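Local coordinates for protein magnesium-protoporphyrin O-methyltransferase (Synechocystis sp., PDB 4QDJ) that transfers a methyl group from S-adenosylmethionine to magnesium-protoporphyrin IX, giving the 13-monomethyl ester on the way to chlorophyll, at residues Asp14-Thr19 / Glu94-Glu99; Asp22-Ile27 / Lys38-Gly43; Glu99-Ala104 / Gly111-Phe116. One frame throughout, in Å; residues are numbered along the deposited sequence.

Interaction 1 of 3, residues Asp14-Thr19 / Glu94-Glu99. With SAM (S-adenosylmethionine), chain B.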
loop_
_atom_site.group_PDB
_atom_site.type_symbol
_atom_site.label_atom_id
_atom_site.label_comp_id
_atom_site.label_asym_id
_atom_site.label_seq_id
_atom_site.Cartn_x
_atom_site.Cartn_y
_atom_site.Cartn_z
ATOM N N ASP A 14 0.596 10.157 13.413
ATOM C CA ASP A 14 1.415 11.258 13.911
ATOM C C ASP A 14 2.855 11.159 13.422
ATOM O O ASP A 14 3.492 12.173 13.135
ATOM C CB ASP A 14 1.387 11.312 15.440
ATOM C CG ASP A 14 0.020 11.676 15.987
ATOM O OD1 ASP A 14 -0.859 12.071 15.191
ATOM O OD2 ASP A 14 -0.168 11.575 17.216
ATOM N N TYR A 15 3.362 9.934 13.333
ATOM C CA TYR A 15 4.712 9.701 12.832
ATOM C C TYR A 15 4.848 10.157 11.381
ATOM O O TYR A 15 5.777 10.885 11.034
ATOM C CB TYR A 15 5.083 8.222 12.966
ATOM C CG TYR A 15 6.368 7.837 12.265
ATOM C CD1 TYR A 15 7.605 8.180 12.799
ATOM C CD2 TYR A 15 6.343 7.120 11.077
ATOM C CE1 TYR A 15 8.783 7.826 12.158
ATOM C CE2 TYR A 15 7.511 6.761 10.432
ATOM C CZ TYR A 15 8.728 7.113 10.977
ATOM O OH TYR A 15 9.890 6.755 10.330
ATOM N N PHE A 16 3.912 9.737 10.538
ATOM C CA PHE A 16 3.962 10.092 9.123
ATOM C C PHE A 16 3.513 11.527 8.848
ATOM O O PHE A 16 3.646 12.019 7.729
ATOM C CB PHE A 16 3.169 9.091 8.279
ATOM C CG PHE A 16 3.881 7.786 8.072
ATOM C CD1 PHE A 16 4.888 7.679 7.127
ATOM C CD2 PHE A 16 3.556 6.673 8.828
ATOM C CE1 PHE A 16 5.553 6.483 6.933
ATOM C CE2 PHE A 16 4.216 5.473 8.640
ATOM C CZ PHE A 16 5.216 5.378 7.691
ATOM N N ASN A 17 2.985 12.195 9.869
ATOM C CA ASN A 17 2.696 13.623 9.771
ATOM C C ASN A 17 3.840 14.467 10.325
ATOM O O ASN A 17 3.827 15.693 10.220
ATOM C CB ASN A 17 1.391 13.974 10.487
ATOM C CG ASN A 17 0.168 13.702 9.634
ATOM O OD1 ASN A 17 0.261 13.607 8.410
ATOM N ND2 ASN A 17 -0.988 13.588 10.276
ATOM N N SER A 18 4.828 13.806 10.918
ATOM C CA SER A 18 5.973 14.507 11.488
ATOM C C SER A 18 7.290 14.047 10.865
ATOM O O SER A 18 7.473 14.141 9.651
ATOM C CB SER A 18 5.999 14.361 13.014
ATOM O OG SER A 18 5.974 13.002 13.408
ATOM N N THR A 19 8.197 13.538 11.692
ATOM C CA THR A 19 9.518 13.174 11.196
ATOM C C THR A 19 9.466 12.020 10.194
ATOM O O THR A 19 10.335 11.915 9.327
ATOM C CB THR A 19 10.516 12.872 12.339
ATOM O OG1 THR A 19 11.849 12.848 11.814
ATOM C CG2 THR A 19 10.202 11.540 13.004
ATOM N N GLU A 94 -2.184 13.140 6.313
ATOM C CA GLU A 94 -2.451 14.252 5.408
ATOM C C GLU A 94 -1.177 14.751 4.723
ATOM O O GLU A 94 -1.222 15.205 3.581
ATOM C CB GLU A 94 -3.165 15.397 6.138
ATOM C CG GLU A 94 -2.410 15.960 7.331
ATOM C CD GLU A 94 -3.177 17.063 8.034
ATOM O OE1 GLU A 94 -4.329 17.337 7.634
ATOM O OE2 GLU A 94 -2.631 17.656 8.987
ATOM N N LYS A 95 -0.043 14.654 5.412
ATOM C CA LYS A 95 1.224 15.080 4.822
ATOM C C LYS A 95 1.624 14.187 3.653
ATOM O O LYS A 95 2.027 14.678 2.598
ATOM C CB LYS A 95 2.341 15.134 5.869
ATOM C CG LYS A 95 2.157 16.224 6.912
ATOM C CD LYS A 95 3.482 16.866 7.295
ATOM C CE LYS A 95 4.024 17.737 6.173
ATOM N NZ LYS A 95 5.223 18.511 6.603
ATOM N N MET A 96 1.508 12.875 3.838
ATOM C CA MET A 96 1.824 11.939 2.767
ATOM C C MET A 96 0.886 12.143 1.578
ATOM O O MET A 96 1.335 12.195 0.432
ATOM C CB MET A 96 1.771 10.491 3.268
ATOM C CG MET A 96 2.767 10.181 4.391
ATOM S SD MET A 96 4.496 10.121 3.857
ATOM C CE MET A 96 4.589 8.472 3.163
ATOM N N VAL A 97 -0.409 12.272 1.865
ATOM C CA VAL A 97 -1.426 12.529 0.844
ATOM C C VAL A 97 -1.130 13.798 0.049
ATOM O O VAL A 97 -1.230 13.813 -1.180
ATOM C CB VAL A 97 -2.837 12.667 1.474
ATOM C CG1 VAL A 97 -3.823 13.264 0.476
ATOM C CG2 VAL A 97 -3.331 11.329 1.976
ATOM N N GLY A 98 -0.764 14.859 0.761
ATOM C CA GLY A 98 -0.463 16.130 0.131
ATOM C C GLY A 98 0.701 16.017 -0.833
ATOM O O GLY A 98 0.681 16.597 -1.918
ATOM N N GLU A 99 1.716 15.259 -0.436
ATOM C CA GLU A 99 2.877 15.048 -1.287
ATOM C C GLU A 99 2.511 14.210 -2.510
ATOM O O GLU A 99 2.982 14.477 -3.615
ATOM C CB GLU A 99 4.013 14.390 -0.499
ATOM C CG GLU A 99 5.307 14.225 -1.280
ATOM C CD GLU A 99 5.988 15.547 -1.587
ATOM O OE1 GLU A 99 5.682 16.555 -0.914
ATOM O OE2 GLU A 99 6.838 15.575 -2.500
HETATM N N SAM B . 1.795 1.880 0.275
HETATM C CA SAM B . 2.763 2.954 0.068
HETATM C C SAM B . 3.945 2.465 -0.759
HETATM O O SAM B . 4.263 1.275 -0.761
HETATM O OXT SAM B . 4.601 3.249 -1.444
HETATM C CB SAM B . 3.236 3.571 1.385
HETATM C CG SAM B . 3.903 2.635 2.392
HETATM S SD SAM B . 4.492 3.525 3.862
HETATM C CE SAM B . 5.702 2.361 4.537
HETATM C "C5'" SAM B . 3.122 3.226 5.000
HETATM C "C4'" SAM B . 1.980 4.204 4.774
HETATM O "O4'" SAM B . 0.799 3.649 5.312
HETATM C "C3'" SAM B . 2.197 5.546 5.460
HETATM O "O3'" SAM B . 2.039 6.577 4.513
HETATM C "C2'" SAM B . 1.087 5.629 6.489
HETATM O "O2'" SAM B . 0.593 6.942 6.636
HETATM C "C1'" SAM B . 0.051 4.684 5.905
HETATM N N9 SAM B . -0.875 4.136 6.903
HETATM C C8 SAM B . -0.566 3.593 8.121
HETATM N N7 SAM B . -1.719 3.212 8.717
HETATM C C5 SAM B . -2.751 3.504 7.893
HETATM C C6 SAM B . -4.121 3.329 8.008
HETATM N N6 SAM B . -4.638 2.777 9.103
HETATM N N1 SAM B . -4.942 3.738 6.980
HETATM C C2 SAM B . -4.405 4.311 5.844
HETATM N N3 SAM B . -3.041 4.486 5.738
HETATM C C4 SAM B . -2.232 4.083 6.748
HETATM O O HOH W 1 -3.503 13.018 9.014
HETATM O O HOH W 2 6.897 16.916 8.732
#
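OD1 of N17 is gripped by two donors at the start of helix 94-108. The backbone N of K95 reaches N17 OD1 at 3.2 Å in a nearly straight bond (N-H...O 170°), and the hydroxyl of S93 bonds the same oxygen. K95 N is tilted somewhat from the amide plane. N17 ND2 and E94 N both donate to one water, which bridges them; the amide oxygen itself takes the N-H of K95. The alkyl part of K95 lies against the N17 backbone, with K95 CD 3.2 Å from N17 O. Its NZ bonds a second water that donates to S18 O.

On the inner side, F16 and M96 belong to the S-adenosylmethionine pocket. C3' of the ligand ribose sits 3.5 Å above the F16 ring plane, over its centre. Y15 CD2 covers the opposite face, nearer the rim. M96 is bent at chi2 and chi3, and its CE meets F16 CD1 obliquely at 4.1 Å. The same methyl lies 3.5 Å from ligand O3'. The M96 sulfur makes an oblique Met-aromatic contact with the ring. An alanine in place of F16 would probably open a gap beside the ribose and would cost the M96 methyl its contact with this ring.

The contact thus has a polar, hydrated outer part that ties the N17-S18 turn to the start of helix 94-108, and an apolar inner part that packs against the cofactor sugar.

Interaction 2 of 3, residues Asp22-Ile27 / Lys38-Gly43; sequences DRWRRI and KDIRVG
R41 reaches from helix 35-58 to the last turn of helix 19-27 and bonds two successive backbone carbonyls there. NH2 of R41 donates to R26 O at 2.8 Å. NE of R41 donates to I27 O at 2.9 Å and is the straighter of the two, with an N-H...O angle of 166°. Both oxygens lie at the guanidinium edge, close to its plane, while each donor is tilted from the plane of the carbonyl it meets. The R41 chain is extended as far as CD and bends at chi3 (-72°), which turns NE toward I27 O. NH2 also donates to G31 O, so one nitrogen joins the helix end to the loop that follows.

The aliphatic part of R41 covers the same carbonyl, with CG 3.3 Å from I27 O. The R26 side chain passes R41 obliquely, and the two guanidinium planes are inclined to each other. Their charged ends do not touch, and R26 instead bonds Q32 O through NH1 and a glycerol, probably from the crystallisation liquor, through NE.

Below this polar layer the packing is apolar. CG2 of I40 lies 3.9 Å from I27 CG2. The same methyl meets W24 CZ3 obliquely at 3.8 Å. I27 CD1 lies over one face of the W24 indole, toward its rim, so W24, I27 and I40 form one small cluster. The short helical segments run at 60° to each other, their axes approaching to 10.3 Å.

Carbonyls in the last turn of a helix lack the partners of the next turn. R41 supplies donors to two of them, and its positive charge would probably also suit the negative end of the helix dipole.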
loop_
_atom_site.group_PDB
_atom_site.type_symbol
_atom_site.label_atom_id
_atom_site.label_comp_id
_atom_site.label_asym_id
_atom_site.label_seq_id
_atom_site.Cartn_x
_atom_site.Cartn_y
_atom_site.Cartn_z
ATOM N N ASP A 22 9.227 13.387 6.617
ATOM C CA ASP A 22 10.504 13.854 6.096
ATOM C C ASP A 22 11.396 12.694 5.661
ATOM O O ASP A 22 12.019 12.740 4.601
ATOM C CB ASP A 22 11.217 14.712 7.142
ATOM C CG ASP A 22 10.418 15.944 7.523
ATOM O OD1 ASP A 22 9.797 16.553 6.626
ATOM O OD2 ASP A 22 10.406 16.300 8.720
ATOM N N ARG A 23 11.437 11.646 6.475
ATOM C CA ARG A 23 12.311 10.515 6.201
ATOM C C ARG A 23 11.816 9.678 5.026
ATOM O O ARG A 23 12.599 9.290 4.160
ATOM C CB ARG A 23 12.481 9.655 7.456
ATOM C CG ARG A 23 13.109 10.414 8.618
ATOM C CD ARG A 23 13.041 9.628 9.915
ATOM N NE ARG A 23 13.317 10.468 11.077
ATOM C CZ ARG A 23 14.503 10.568 11.669
ATOM N NH1 ARG A 23 15.536 9.874 11.213
ATOM N NH2 ARG A 23 14.654 11.359 12.722
ATOM N N TRP A 24 10.515 9.412 4.987
ATOM C CA TRP A 24 9.965 8.571 3.929
ATOM C C TRP A 24 9.775 9.297 2.597
ATOM O O TRP A 24 9.858 8.676 1.539
ATOM C CB TRP A 24 8.699 7.848 4.397
ATOM C CG TRP A 24 9.037 6.759 5.369
ATOM C CD1 TRP A 24 9.004 6.834 6.733
ATOM C CD2 TRP A 24 9.511 5.446 5.051
ATOM N NE1 TRP A 24 9.408 5.642 7.282
ATOM C CE2 TRP A 24 9.724 4.773 6.270
ATOM C CE3 TRP A 24 9.764 4.770 3.853
ATOM C CZ2 TRP A 24 10.180 3.456 6.325
ATOM C CZ3 TRP A 24 10.215 3.464 3.911
ATOM C CH2 TRP A 24 10.417 2.820 5.137
ATOM N N ARG A 25 9.539 10.605 2.635
ATOM C CA ARG A 25 9.500 11.382 1.404
ATOM C C ARG A 25 10.864 11.307 0.727
ATOM O O ARG A 25 10.959 11.247 -0.498
ATOM C CB ARG A 25 9.114 12.838 1.678
ATOM C CG ARG A 25 9.262 13.750 0.471
ATOM C CD ARG A 25 8.799 15.164 0.774
ATOM N NE ARG A 25 9.276 16.108 -0.231
ATOM C CZ ARG A 25 8.938 17.392 -0.275
ATOM N NH1 ARG A 25 8.106 17.892 0.629
ATOM N NH2 ARG A 25 9.428 18.174 -1.228
ATOM N N ARG A 26 11.918 11.297 1.537
ATOM C CA ARG A 26 13.275 11.196 1.017
ATOM C C ARG A 26 13.543 9.795 0.466
ATOM O O ARG A 26 14.028 9.649 -0.655
ATOM C CB ARG A 26 14.298 11.577 2.096
ATOM C CG ARG A 26 15.757 11.314 1.726
ATOM C CD ARG A 26 16.168 12.006 0.431
ATOM N NE ARG A 26 16.084 13.462 0.505
ATOM C CZ ARG A 26 17.124 14.272 0.678
ATOM N NH1 ARG A 26 18.349 13.778 0.802
ATOM N NH2 ARG A 26 16.940 15.584 0.725
ATOM N N ILE A 27 13.216 8.770 1.247
ATOM C CA ILE A 27 13.422 7.391 0.808
ATOM C C ILE A 27 12.661 7.102 -0.485
ATOM O O ILE A 27 13.218 6.546 -1.433
ATOM C CB ILE A 27 13.014 6.373 1.895
ATOM C CG1 ILE A 27 13.943 6.485 3.108
ATOM C CG2 ILE A 27 13.041 4.954 1.339
ATOM C CD1 ILE A 27 13.561 5.575 4.257
ATOM N N LYS A 38 19.011 3.582 1.191
ATOM C CA LYS A 38 19.123 3.323 -0.240
ATOM C C LYS A 38 18.645 1.911 -0.561
ATOM O O LYS A 38 17.978 1.684 -1.571
ATOM C CB LYS A 38 20.567 3.513 -0.707
ATOM C CG LYS A 38 20.767 3.337 -2.206
ATOM C CD LYS A 38 19.865 4.270 -3.000
ATOM C CE LYS A 38 20.358 4.432 -4.428
ATOM N NZ LYS A 38 20.570 3.122 -5.101
ATOM N N ASP A 39 18.990 0.968 0.309
ATOM C CA ASP A 39 18.558 -0.415 0.158
ATOM C C ASP A 39 17.034 -0.519 0.237
ATOM O O ASP A 39 16.409 -1.267 -0.519
ATOM C CB ASP A 39 19.211 -1.285 1.233
ATOM C CG ASP A 39 18.865 -2.749 1.086
ATOM O OD1 ASP A 39 19.562 -3.450 0.323
ATOM O OD2 ASP A 39 17.897 -3.198 1.734
ATOM N N ILE A 40 16.443 0.242 1.152
ATOM C CA ILE A 40 14.992 0.284 1.303
ATOM C C ILE A 40 14.330 0.922 0.082
ATOM O O ILE A 40 13.311 0.433 -0.411
ATOM C CB ILE A 40 14.589 1.050 2.579
ATOM C CG1 ILE A 40 15.098 0.311 3.818
ATOM C CG2 ILE A 40 13.080 1.236 2.647
ATOM C CD1 ILE A 40 14.876 1.067 5.112
ATOM N N ARG A 41 14.920 2.010 -0.406
ATOM C CA ARG A 41 14.429 2.675 -1.610
ATOM C C ARG A 41 14.375 1.708 -2.789
ATOM O O ARG A 41 13.356 1.599 -3.472
ATOM C CB ARG A 41 15.311 3.879 -1.959
ATOM C CG ARG A 41 15.006 4.497 -3.317
ATOM C CD ARG A 41 15.984 5.611 -3.656
ATOM N NE ARG A 41 15.762 6.806 -2.849
ATOM C CZ ARG A 41 16.581 7.853 -2.832
ATOM N NH1 ARG A 41 17.682 7.846 -3.574
ATOM N NH2 ARG A 41 16.304 8.902 -2.071
ATOM N N VAL A 42 15.476 0.995 -3.011
ATOM C CA VAL A 42 15.574 0.047 -4.118
ATOM C C VAL A 42 14.614 -1.133 -3.952
ATOM O O VAL A 42 13.936 -1.532 -4.901
ATOM C CB VAL A 42 17.024 -0.464 -4.282
ATOM C CG1 VAL A 42 17.088 -1.591 -5.303
ATOM C CG2 VAL A 42 17.945 0.682 -4.680
ATOM N N GLY A 43 14.544 -1.679 -2.742
ATOM C CA GLY A 43 13.654 -2.794 -2.469
ATOM C C GLY A 43 12.195 -2.423 -2.660
ATOM O O GLY A 43 11.425 -3.159 -3.285
#

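Interaction 3 of 3, residues Glu99-Ala104 / Gly111-Phe116; sequences EAQQKA and GNQPTF
The F116 ring lies against helix 94-108, with the A100 methyl over the centre of one face. A100 CB is 3.8 Å from the ring centroid, a CH-pi contact almost along the ring normal. The rim is met by other groups: A104 CB approaches F116 CE2 at 3.8 Å, and Q101 OE1 lies 3.5 Å from F116 CD2, both near the ring plane. A chi1 of -66° sets CG of F116 beside its backbone N, on the side facing the helix. A104 CB also touches P114 CD at 4.2 Å.

Beyond the ring two glutamines meet, and the amide of Q101 serves both contacts. Q101 NE2 donates to Q113 OE1 in a weak bond of 3.3 Å, the side chains crossing at about a right angle with their amide planes 39° apart. Q113 is held more firmly by Q105, whose OE1 accepts from Q113 NE2. S77 of helix 77-82 also packs on F116, while T115 pairs through its backbone with strand 86-91.

The contact closes a beta-alpha-beta unit of the Rossmann-like class I methyltransferase fold. Small alanines let the aromatic ring lie close to the helix, and a weakly bonded amide pair borders the apolar core.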
loop_
_atom_site.group_PDB
_atom_site.type_symbol
_atom_site.label_atom_id
_atom_site.label_comp_id
_atom_site.label_asym_id
_atom_site.label_seq_id
_atom_site.Cartn_x
_atom_site.Cartn_y
_atom_site.Cartn_z
ATOM N N GLU A 99 1.716 15.259 -0.436
ATOM C CA GLU A 99 2.877 15.048 -1.287
ATOM C C GLU A 99 2.511 14.210 -2.510
ATOM O O GLU A 99 2.982 14.477 -3.615
ATOM C CB GLU A 99 4.013 14.390 -0.499
ATOM C CG GLU A 99 5.307 14.225 -1.280
ATOM C CD GLU A 99 5.988 15.547 -1.587
ATOM O OE1 GLU A 99 5.682 16.555 -0.914
ATOM O OE2 GLU A 99 6.838 15.575 -2.500
ATOM N N ALA A 100 1.665 13.201 -2.309
ATOM C CA ALA A 100 1.204 12.365 -3.415
ATOM C C ALA A 100 0.529 13.211 -4.488
ATOM O O ALA A 100 0.805 13.060 -5.678
ATOM C CB ALA A 100 0.250 11.289 -2.910
ATOM N N GLN A 101 -0.346 14.115 -4.058
ATOM C CA GLN A 101 -1.040 14.996 -4.989
ATOM C C GLN A 101 -0.073 15.942 -5.698
ATOM O O GLN A 101 -0.213 16.201 -6.892
ATOM C CB GLN A 101 -2.142 15.781 -4.275
ATOM C CG GLN A 101 -2.851 16.805 -5.155
ATOM C CD GLN A 101 -3.419 16.206 -6.434
ATOM O OE1 GLN A 101 -3.849 15.051 -6.463
ATOM N NE2 GLN A 101 -3.422 16.996 -7.501
ATOM N N GLN A 102 0.907 16.456 -4.960
ATOM C CA GLN A 102 1.915 17.329 -5.550
ATOM C C GLN A 102 2.725 16.597 -6.616
ATOM O O GLN A 102 2.933 17.117 -7.713
ATOM C CB GLN A 102 2.840 17.901 -4.472
ATOM C CG GLN A 102 2.202 18.994 -3.631
ATOM C CD GLN A 102 1.867 20.229 -4.446
ATOM O OE1 GLN A 102 2.629 20.632 -5.325
ATOM N NE2 GLN A 102 0.718 20.832 -4.161
ATOM N N LYS A 103 3.171 15.387 -6.294
ATOM C CA LYS A 103 3.952 14.591 -7.234
ATOM C C LYS A 103 3.111 14.208 -8.450
ATOM O O LYS A 103 3.609 14.183 -9.576
ATOM C CB LYS A 103 4.527 13.342 -6.553
ATOM C CG LYS A 103 5.506 13.651 -5.420
ATOM C CD LYS A 103 6.081 12.389 -4.782
ATOM C CE LYS A 103 7.261 11.836 -5.575
ATOM N NZ LYS A 103 7.898 10.668 -4.886
ATOM N N ALA A 104 1.834 13.921 -8.219
ATOM C CA ALA A 104 0.929 13.549 -9.302
ATOM C C ALA A 104 0.682 14.713 -10.257
ATOM O O ALA A 104 0.754 14.548 -11.474
ATOM C CB ALA A 104 -0.391 13.025 -8.743
ATOM N N GLY A 111 -4.005 15.100 -17.047
ATOM C CA GLY A 111 -4.367 13.808 -17.594
ATOM C C GLY A 111 -4.999 12.922 -16.541
ATOM O O GLY A 111 -5.597 13.405 -15.578
ATOM N N ASN A 112 -4.863 11.616 -16.722
ATOM C CA ASN A 112 -5.426 10.654 -15.788
ATOM C C ASN A 112 -4.690 10.678 -14.450
ATOM O O ASN A 112 -3.721 9.952 -14.261
ATOM C CB ASN A 112 -5.370 9.251 -16.392
ATOM C CG ASN A 112 -6.115 8.227 -15.562
ATOM O OD1 ASN A 112 -7.202 8.497 -15.048
ATOM N ND2 ASN A 112 -5.532 7.044 -15.421
ATOM N N GLN A 113 -5.145 11.528 -13.532
ATOM C CA GLN A 113 -4.567 11.601 -12.193
ATOM C C GLN A 113 -5.275 10.630 -11.260
ATOM O O GLN A 113 -6.473 10.391 -11.406
ATOM C CB GLN A 113 -4.721 13.009 -11.611
ATOM C CG GLN A 113 -3.780 14.067 -12.161
ATOM C CD GLN A 113 -3.832 15.349 -11.348
ATOM O OE1 GLN A 113 -4.339 15.365 -10.227
ATOM N NE2 GLN A 113 -3.307 16.431 -11.911
ATOM N N PRO A 114 -4.546 10.075 -10.282
ATOM C CA PRO A 114 -5.278 9.373 -9.229
ATOM C C PRO A 114 -6.057 10.388 -8.411
ATOM O O PRO A 114 -5.762 11.584 -8.461
ATOM C CB PRO A 114 -4.165 8.790 -8.347
ATOM C CG PRO A 114 -2.925 8.839 -9.175
ATOM C CD PRO A 114 -3.090 10.028 -10.074
ATOM N N THR A 115 -7.054 9.924 -7.673
ATOM C CA THR A 115 -7.751 10.736 -6.683
ATOM C C THR A 115 -7.175 10.417 -5.304
ATOM O O THR A 115 -7.081 9.243 -4.952
ATOM C CB THR A 115 -9.255 10.402 -6.671
ATOM O OG1 THR A 115 -9.841 10.769 -7.928
ATOM C CG2 THR A 115 -9.967 11.135 -5.541
ATOM N N PHE A 116 -6.807 11.433 -4.532
ATOM C CA PHE A 116 -6.207 11.211 -3.220
ATOM C C PHE A 116 -7.073 11.744 -2.085
ATOM O O PHE A 116 -7.617 12.844 -2.165
ATOM C CB PHE A 116 -4.816 11.845 -3.148
ATOM C CG PHE A 116 -3.807 11.207 -4.060
ATOM C CD1 PHE A 116 -3.362 9.915 -3.825
ATOM C CD2 PHE A 116 -3.292 11.903 -5.143
ATOM C CE1 PHE A 116 -2.428 9.326 -4.657
ATOM C CE2 PHE A 116 -2.352 11.321 -5.977
ATOM C CZ PHE A 116 -1.922 10.029 -5.733
#

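In the fold
Interactions 1 and 3 use successive turns of helix 94-108 and share E99; their centres are 15 Å apart. V97 of interaction 1 packs on F116 of interaction 3, with CG1 4.0 Å from CB. Interaction 2 joins them through R25, whose NH1 forms a salt bridge with E99 OE1 at 3.2 Å. It meets interaction 1 again where W24 CD1 lies 3.5 Å from F16 CE1. They differ in distance from S-adenosylmethionine. F16 and M96 line the cofactor pocket, the W24 side chain is about 5 Å from the ligand, and that of A100 about 9 Å. The N-terminal helices thus meet the Rossmann-like core beside the cofactor.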